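Local coordinates for protein enterotoxin type A (Staphylococcus aureus, PDB 1DYQ) that is in its natural form a superantigen and food-poisoning toxin that binds MHC class II, partly through a zinc ion, and T-cell receptors, activating the host immune system, at residues Lys218-Ser222 with Glu223-Ile227. The protein carries 3 engineered substitutions. Numbering follows the deposited sequence.
With ZN (zinc ion), chain B.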
loop_
_atom_site.group_PDB
_atom_site.type_symbol
_atom_site.label_atom_id
_atom_site.label_comp_id
_atom_site.label_asym_id
_atom_site.label_seq_id
_atom_site.Cartn_x
_atom_site.Cartn_y
_atom_site.Cartn_z
ATOM N N LYS A 218 -3.115 -0.806 9.063
ATOM C CA LYS A 218 -1.975 -1.080 9.955
ATOM C C LYS A 218 -0.971 0.065 9.887
ATOM O O LYS A 218 -0.543 0.473 8.797
ATOM C CB LYS A 218 -1.311 -2.397 9.527
ATOM C CG LYS A 218 -0.098 -2.759 10.352
ATOM C CD LYS A 218 -0.445 -3.220 11.743
ATOM C CE LYS A 218 0.806 -3.911 12.360
ATOM N NZ LYS A 218 0.556 -4.195 13.799
ATOM N N THR A 219 -0.534 0.526 11.056
ATOM C CA THR A 219 0.469 1.575 11.133
ATOM C C THR A 219 1.656 1.050 11.953
ATOM O O THR A 219 1.458 0.176 12.787
ATOM C CB THR A 219 -0.083 2.830 11.852
ATOM O OG1 THR A 219 0.788 3.947 11.680
ATOM C CG2 THR A 219 -0.210 2.558 13.346
ATOM N N ILE A 220 2.823 1.530 11.593
ATOM C CA ILE A 220 4.029 1.143 12.353
ATOM C C ILE A 220 4.874 2.367 12.625
ATOM O O ILE A 220 4.771 3.421 11.979
ATOM C CB ILE A 220 4.861 0.089 11.604
ATOM C CG1 ILE A 220 5.397 0.632 10.301
ATOM C CG2 ILE A 220 4.121 -1.228 11.467
ATOM C CD1 ILE A 220 6.183 -0.322 9.435
ATOM N N ASN A 221 5.754 2.245 13.631
ATOM C CA ASN A 221 6.692 3.315 13.954
ATOM C C ASN A 221 7.879 3.304 12.985
ATOM O O ASN A 221 8.517 2.260 12.822
ATOM C CB ASN A 221 7.209 3.127 15.393
ATOM C CG ASN A 221 7.816 4.438 15.888
ATOM O OD1 ASN A 221 8.809 4.908 15.374
ATOM N ND2 ASN A 221 7.143 5.063 16.854
ATOM N N SER A 222 8.162 4.443 12.385
ATOM C CA SER A 222 9.193 4.505 11.353
ATOM C C SER A 222 10.578 4.620 11.997
ATOM O O SER A 222 11.569 4.503 11.284
ATOM C CB SER A 222 8.940 5.670 10.399
ATOM O OG SER A 222 8.970 6.901 11.124
ATOM N N GLU A 223 10.608 4.969 13.280
ATOM C CA GLU A 223 11.783 5.219 13.996
ATOM C C GLU A 223 12.531 3.858 14.096
ATOM O O GLU A 223 12.146 2.828 14.563
ATOM C CB GLU A 223 11.717 5.746 15.379
ATOM C CG GLU A 223 13.067 6.181 15.963
ATOM C CD GLU A 223 12.985 6.788 17.336
ATOM O OE1 GLU A 223 12.199 6.312 18.187
ATOM O OE2 GLU A 223 13.748 7.750 17.614
ATOM N N ASN A 224 13.716 4.052 13.590
ATOM C CA ASN A 224 14.732 3.069 13.423
ATOM C C ASN A 224 14.339 1.877 12.603
ATOM O O ASN A 224 14.969 0.793 12.811
ATOM C CB ASN A 224 15.269 2.557 14.742
ATOM C CG ASN A 224 15.659 3.642 15.704
ATOM O OD1 ASN A 224 15.200 3.654 16.862
ATOM N ND2 ASN A 224 16.482 4.576 15.268
ATOM N N MET A 225 13.342 1.927 11.776
ATOM C CA MET A 225 12.893 0.704 11.060
ATOM C C MET A 225 13.601 0.572 9.746
ATOM O O MET A 225 14.283 1.461 9.242
ATOM C CB MET A 225 11.386 0.895 10.856
ATOM C CG MET A 225 10.693 -0.195 10.094
ATOM S SD MET A 225 10.196 0.264 8.376
ATOM C CE MET A 225 9.466 1.845 8.766
ATOM N N HIS A 226 13.494 -0.646 9.159
ATOM C CA HIS A 226 14.006 -0.775 7.775
ATOM C C HIS A 226 13.159 -1.846 7.073
ATOM O O HIS A 226 12.310 -2.452 7.702
ATOM C CB HIS A 226 15.488 -1.132 7.756
ATOM C CG HIS A 226 15.753 -2.473 8.341
ATOM N ND1 HIS A 226 16.055 -2.677 9.660
ATOM C CD2 HIS A 226 15.686 -3.707 7.767
ATOM C CE1 HIS A 226 16.179 -3.962 9.916
ATOM N NE2 HIS A 226 15.972 -4.571 8.789
ATOM N N ILE A 227 13.394 -1.995 5.783
ATOM C CA ILE A 227 12.617 -2.937 4.974
ATOM C C ILE A 227 13.588 -3.996 4.397
ATOM O O ILE A 227 14.634 -3.612 3.908
ATOM C CB ILE A 227 11.956 -2.156 3.817
ATOM C CG1 ILE A 227 10.766 -1.351 4.409
ATOM C CG2 ILE A 227 11.448 -3.113 2.747
ATOM C CD1 ILE A 227 10.218 -0.313 3.436
HETATM ZN ZN ZN B . 15.439 -6.726 8.679
HETATM O O HOH W 1 10.371 0.915 14.458
#
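Asn221 folds its side-chain amide forward along the chain and takes the backbone N-H of Glu223 on OD1, at 2.8 Å from that N. The donor lies in the carbonyl plane, and the N-H...O angle is 147°. Because CG stands opposite the backbone N (chi1 -162°), the amide reaches past Ser222 and closes an Asx turn. The side chains of Asn221 and Glu223 then run alongside each other in the same direction at the solvent-facing surface. A water bridges the main chain here, donating to Asn221 O at 2.8 Å and to Glu223 O at 2.6 Å.

This Asx turn overlaps a type II beta turn from Ser222 to Met225, sharing Ser222 and Glu223 with it, a worked example of consecutive turns. Asn224 takes the left-handed corner, with phi 57°. Met225 N closes the turn on Ser222 O at 3.2 Å. Within the beta-grasp domain, the two overlapping turns carry the chain from strand 219-221, paired with 150-152, into strand 226-232, which lies between 119-132 and 182-188.

On the buried side, bent at its second and third torsions, Met225 brings its CE back to 3.7 Å from Ser222 CA and 4.0 Å from Ile220 CD1. The Ile220 and Met225 side chains cross at about a right angle, and both also meet Leu156 of helix 153-168. Ser222 OG makes a hydrogen bond to Lys148 O. Immediately after the turn, His226 points away from it and binds zinc through NE2 at 2.2 Å, with His188 and Asp228 as the other protein ligands.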